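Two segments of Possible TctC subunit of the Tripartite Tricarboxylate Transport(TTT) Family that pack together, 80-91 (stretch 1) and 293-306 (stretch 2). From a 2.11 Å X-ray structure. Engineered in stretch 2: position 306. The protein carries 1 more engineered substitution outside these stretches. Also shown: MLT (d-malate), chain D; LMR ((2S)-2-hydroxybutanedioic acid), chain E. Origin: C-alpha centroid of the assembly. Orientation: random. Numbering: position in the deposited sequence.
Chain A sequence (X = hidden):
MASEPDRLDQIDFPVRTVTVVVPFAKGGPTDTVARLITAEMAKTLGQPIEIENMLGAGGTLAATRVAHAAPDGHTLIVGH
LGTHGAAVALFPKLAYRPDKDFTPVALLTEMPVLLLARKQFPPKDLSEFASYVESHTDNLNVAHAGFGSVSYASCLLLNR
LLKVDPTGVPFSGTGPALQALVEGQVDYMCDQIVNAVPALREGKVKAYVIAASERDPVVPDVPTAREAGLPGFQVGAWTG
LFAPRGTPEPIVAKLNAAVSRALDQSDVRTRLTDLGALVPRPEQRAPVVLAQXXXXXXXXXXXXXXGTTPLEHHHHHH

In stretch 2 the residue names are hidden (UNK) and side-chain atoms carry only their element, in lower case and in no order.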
# COMPACT_ATOMS: atom_id res chain seq x y z
N HIS A 80 4.67 3.57 -1.13
CA HIS A 80 4.33 2.16 -1.42
C HIS A 80 4.24 1.97 -2.93
O HIS A 80 4.56 2.93 -3.67
CB HIS A 80 3.09 1.76 -0.62
CG HIS A 80 1.85 2.52 -0.93
ND1 HIS A 80 1.64 3.12 -2.14
CD2 HIS A 80 0.71 2.67 -0.22
CE1 HIS A 80 0.43 3.65 -2.17
NE2 HIS A 80 -0.17 3.38 -0.98
N LEU A 81 3.82 0.78 -3.33
CA LEU A 81 3.71 0.35 -4.74
C LEU A 81 2.99 1.42 -5.57
O LEU A 81 3.31 1.53 -6.76
CB LEU A 81 3.01 -1.00 -4.79
CG LEU A 81 2.49 -1.45 -6.16
CD1 LEU A 81 2.49 -2.96 -6.26
CD2 LEU A 81 1.09 -0.92 -6.40
N GLY A 82 2.03 2.16 -4.98
CA GLY A 82 1.30 3.24 -5.67
C GLY A 82 2.12 4.53 -5.77
O GLY A 82 2.46 4.95 -6.88
N THR A 83 2.44 5.15 -4.64
CA THR A 83 2.97 6.54 -4.62
C THR A 83 4.35 6.56 -5.26
O THR A 83 4.70 7.61 -5.82
CB THR A 83 3.02 7.06 -3.19
OG1 THR A 83 3.90 6.19 -2.46
CG2 THR A 83 1.65 7.10 -2.56
N HIS A 84 5.09 5.45 -5.17
CA HIS A 84 6.51 5.36 -5.57
C HIS A 84 6.71 4.27 -6.62
O HIS A 84 7.83 3.74 -6.69
CB HIS A 84 7.38 5.15 -4.34
CG HIS A 84 7.54 6.40 -3.55
ND1 HIS A 84 6.52 6.93 -2.82
CD2 HIS A 84 8.60 7.24 -3.43
CE1 HIS A 84 6.93 8.06 -2.26
NE2 HIS A 84 8.22 8.27 -2.62
N GLY A 85 5.67 3.98 -7.41
CA GLY A 85 5.71 2.88 -8.40
C GLY A 85 4.74 3.13 -9.53
O GLY A 85 5.11 3.83 -10.49
N ALA A 86 3.53 2.58 -9.40
CA ALA A 86 2.42 2.66 -10.38
C ALA A 86 2.12 4.12 -10.74
O ALA A 86 1.71 4.33 -11.87
CB ALA A 86 1.20 1.95 -9.86
N ALA A 87 2.31 5.08 -9.83
CA ALA A 87 1.92 6.49 -10.03
C ALA A 87 2.59 7.07 -11.29
O ALA A 87 1.97 7.90 -11.99
CB ALA A 87 2.25 7.31 -8.81
N VAL A 88 3.82 6.65 -11.58
CA VAL A 88 4.59 7.13 -12.78
C VAL A 88 3.77 6.82 -14.03
O VAL A 88 3.51 7.75 -14.80
CB VAL A 88 6.00 6.50 -12.83
CG1 VAL A 88 6.74 6.91 -14.10
CG2 VAL A 88 6.81 6.86 -11.59
N ALA A 89 3.29 5.58 -14.15
CA ALA A 89 2.52 5.07 -15.31
C ALA A 89 1.07 5.58 -15.31
O ALA A 89 0.55 5.78 -16.42
CB ALA A 89 2.56 3.56 -15.34
N LEU A 90 0.43 5.75 -14.14
CA LEU A 90 -1.04 5.92 -14.03
C LEU A 90 -1.44 7.37 -13.75
O LEU A 90 -2.63 7.68 -13.94
CB LEU A 90 -1.59 5.04 -12.90
CG LEU A 90 -1.24 3.56 -12.94
CD1 LEU A 90 -1.98 2.82 -11.84
CD2 LEU A 90 -1.54 2.95 -14.30
N PHE A 91 -0.54 8.19 -13.19
CA PHE A 91 -0.83 9.56 -12.70
C PHE A 91 -0.32 10.57 -13.72
O PHE A 91 0.89 10.68 -13.96
CB PHE A 91 -0.21 9.80 -11.31
CG PHE A 91 -0.90 10.86 -10.49
CD1 PHE A 91 -0.76 12.21 -10.79
CD2 PHE A 91 -1.67 10.52 -9.38
CE1 PHE A 91 -1.39 13.19 -10.03
CE2 PHE A 91 -2.30 11.49 -8.62
CZ PHE A 91 -2.16 12.82 -8.94
N UNK A 293 13.15 -2.21 -5.79
CA UNK A 293 11.68 -2.41 -5.83
C UNK A 293 11.03 -1.22 -6.53
O UNK A 293 10.12 -1.46 -7.32
c UNK A 293 11.10 -2.54 -4.41
c UNK A 293 11.15 -3.92 -3.78
c UNK A 293 10.39 -4.95 -4.60
c UNK A 293 10.59 -3.88 -2.36
N UNK A 294 11.48 0.01 -6.25
CA UNK A 294 10.94 1.22 -6.93
C UNK A 294 11.19 1.08 -8.44
O UNK A 294 10.23 1.27 -9.23
c UNK A 294 11.21 3.74 -7.25
c UNK A 294 10.98 2.82 -4.96
c UNK A 294 11.51 2.53 -6.36
N UNK A 295 12.40 0.71 -8.85
CA UNK A 295 12.78 0.61 -10.29
C UNK A 295 11.87 -0.43 -10.97
O UNK A 295 11.26 -0.10 -12.01
n UNK A 295 14.89 2.82 -13.00
c UNK A 295 14.85 0.77 -11.76
o UNK A 295 15.18 2.95 -10.77
c UNK A 295 14.98 2.28 -11.79
c UNK A 295 14.26 0.26 -10.45
N UNK A 296 11.73 -1.61 -10.37
CA UNK A 296 10.92 -2.74 -10.90
C UNK A 296 9.44 -2.36 -10.93
O UNK A 296 8.79 -2.64 -11.94
o UNK A 296 13.82 -6.49 -9.63
c UNK A 296 12.47 -4.66 -10.35
c UNK A 296 12.90 -5.70 -9.32
c UNK A 296 11.14 -4.00 -10.07
o UNK A 296 12.32 -5.72 -8.21
N UNK A 297 8.93 -1.73 -9.87
CA UNK A 297 7.51 -1.29 -9.81
C UNK A 297 7.25 -0.26 -10.91
O UNK A 297 6.25 -0.41 -11.61
c UNK A 297 5.35 -2.58 -8.15
c UNK A 297 7.11 -0.73 -8.44
o UNK A 297 5.93 -3.38 -7.39
c UNK A 297 5.68 -1.09 -8.06
o UNK A 297 4.49 -2.93 -8.98
N UNK A 298 8.12 0.72 -11.09
CA UNK A 298 7.93 1.77 -12.14
C UNK A 298 7.76 1.08 -13.50
O UNK A 298 6.79 1.43 -14.20
c UNK A 298 9.08 2.81 -12.15
c UNK A 298 9.01 3.71 -10.92
c UNK A 298 10.14 4.73 -10.80
c UNK A 298 9.08 3.62 -13.44
N UNK A 299 8.63 0.12 -13.85
CA UNK A 299 8.68 -0.56 -15.17
C UNK A 299 7.46 -1.47 -15.33
O UNK A 299 6.89 -1.50 -16.45
o UNK A 299 11.04 -0.84 -14.71
c UNK A 299 9.93 -1.39 -15.38
N UNK A 300 7.13 -2.20 -14.26
CA UNK A 300 5.99 -3.16 -14.22
C UNK A 300 4.72 -2.41 -14.66
O UNK A 300 4.06 -2.89 -15.59
c UNK A 300 1.95 -5.86 -11.32
c UNK A 300 5.93 -3.81 -12.83
n UNK A 300 0.93 -6.70 -11.43
n UNK A 300 2.40 -5.24 -12.41
c UNK A 300 3.50 -4.28 -12.44
n UNK A 300 2.51 -5.66 -10.13
c UNK A 300 4.88 -4.88 -12.66
N UNK A 301 4.43 -1.24 -14.09
CA UNK A 301 3.19 -0.47 -14.37
C UNK A 301 3.29 0.29 -15.70
O UNK A 301 2.21 0.62 -16.23
c UNK A 301 0.22 -2.46 -10.09
c UNK A 301 2.84 0.46 -13.21
n UNK A 301 2.52 -1.50 -10.11
c UNK A 301 1.27 -1.72 -10.61
c UNK A 301 3.22 -0.71 -10.98
c UNK A 301 -0.02 -1.08 -12.54
c UNK A 301 -0.95 -2.49 -10.81
c UNK A 301 1.18 -1.02 -11.83
c UNK A 301 2.43 -0.35 -12.02
c UNK A 301 -1.06 -1.82 -12.03
N UNK A 302 4.49 0.57 -16.19
CA UNK A 302 4.71 1.06 -17.58
C UNK A 302 4.27 -0.04 -18.56
O UNK A 302 3.61 0.31 -19.52
o UNK A 302 8.13 4.57 -16.92
c UNK A 302 6.42 2.95 -17.41
o UNK A 302 8.76 2.46 -17.13
c UNK A 302 7.88 3.35 -17.14
c UNK A 302 6.16 1.50 -17.80
N UNK A 303 4.58 -1.32 -18.29
CA UNK A 303 4.15 -2.50 -19.09
C UNK A 303 2.62 -2.69 -19.06
O UNK A 303 2.06 -2.96 -20.14
c UNK A 303 4.79 -3.81 -18.61
o UNK A 303 6.79 -5.06 -18.85
o UNK A 303 6.91 -2.89 -19.17
c UNK A 303 6.27 -3.93 -18.91
N UNK A 304 2.00 -2.60 -17.88
CA UNK A 304 0.52 -2.71 -17.67
C UNK A 304 -0.20 -1.69 -18.56
O UNK A 304 -1.23 -2.06 -19.13
c UNK A 304 0.64 -3.67 -15.30
c UNK A 304 0.13 -2.53 -16.18
c UNK A 304 -1.37 -2.37 -16.00
N UNK A 305 0.30 -0.45 -18.65
CA UNK A 305 -0.29 0.62 -19.50
C UNK A 305 -0.10 0.23 -20.98
O UNK A 305 -0.99 0.55 -21.78
c UNK A 305 0.30 2.01 -19.17
c UNK A 305 -0.12 2.47 -17.78
c UNK A 305 -0.07 3.08 -20.20
N UNK A 306 0.99 -0.46 -21.31
CA UNK A 306 1.35 -0.92 -22.69
C UNK A 306 1.03 -2.41 -22.85
O UNK A 306 0.06 -2.80 -23.50
c UNK A 306 3.36 0.68 -22.54
c UNK A 306 2.85 -0.70 -22.95
o UNK A 306 2.18 1.89 -24.22
o UNK A 306 4.24 2.52 -23.78
c UNK A 306 3.25 1.78 -23.60
C1 MLT D . -3.56 2.81 -0.89
O1 MLT D . -2.57 2.89 -1.64
O2 MLT D . -4.64 2.33 -1.31
C2 MLT D . -3.44 3.34 0.52
O3 MLT D . -2.31 2.88 1.29
C3 MLT D . -4.60 2.92 1.38
C4 MLT D . -4.32 3.59 2.70
O4 MLT D . -3.20 3.41 3.26
O5 MLT D . -5.22 4.33 3.14
C1 LMR E . -3.81 2.60 -0.95
O1A LMR E . -2.89 3.30 -1.41
O1B LMR E . -4.62 1.94 -1.65
C2 LMR E . -3.93 2.52 0.58
O2 LMR E . -2.72 2.20 1.25
C3 LMR E . -4.46 3.81 1.20
C4 LMR E . -4.27 3.70 2.70
O4A LMR E . -5.28 3.65 3.42
O4B LMR E . -3.09 3.61 3.15
O HOH W 1 5.10 3.09 -13.13

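Position 293 carries four carbons, forked at the second. They do not reach stretch 1. This is L293.

Position 294 has three carbons, one bearing the other two. One branch carbon lies 3.4 Å from H84 O. It is V294.

Position 295 shows three carbons, the third with one oxygen and one nitrogen. It points away from stretch 1. It is Q295.

Position 296 has three carbons ending in two oxygens, out of reach of stretch 1. It is E296.

Position 297 has the same atoms but points toward stretch 1. Its CB lies 3.9 Å from G85 CA, and one oxygen lies 3.4 Å from L81 CD1. It is E297.

Position 298 has four carbons, forked at the first, with one arm two carbons long. A carbon of that arm is 3.9 Å from V88 CG2. It is I298.

Position 299 is one carbon and one oxygen, pointing away. It is S299.

Position 300 has three carbons, a nitrogen, then a carbon with two more nitrogens. It makes no close contact with stretch 1. It is R300, salt-bridged to E297.

Position 301 has one carbon, then fused five- and six-membered rings of eight carbons and one nitrogen. A86 CB sits over one ring face. It is W301. NE1 donates a weak hydrogen bond to E297 OE1 (2.7 Å).

Position 302 has three carbons and two terminal oxygens, one of them 3.9 Å from V88 CG1. It is E302.

Position 303 has two carbons, the second with two oxygens, and points away. It is D303.

Position 304 has three carbons, forked at the first. It points toward stretch 1 but makes no close contact. It is V304.

Position 305 has the same fork, but one tip lies 3.6 Å from A89 O. It is V305.

Position 306 has three carbons and two oxygens, poorly ordered and without contact. It is E306, an engineered substitution.

The helices run in broadly the same direction, 29° apart, and no direct hydrogen bond joins them. Small residues permit the close approach: G85 CA is 4.5 Å from I298 CA, and a CB on G85 would clash with E297 CG. A86 CB makes a CH-pi contact over the face of the W301 five-membered ring, 3.4 Å from its centroid. A89 CB reaches W301 O at 3.1 Å. One water bridges the backbones, donating to G85 O (2.7 Å) and I298 O (2.6 Å).

Stretch 2 (293-306) LVQEEISRWEDVVE
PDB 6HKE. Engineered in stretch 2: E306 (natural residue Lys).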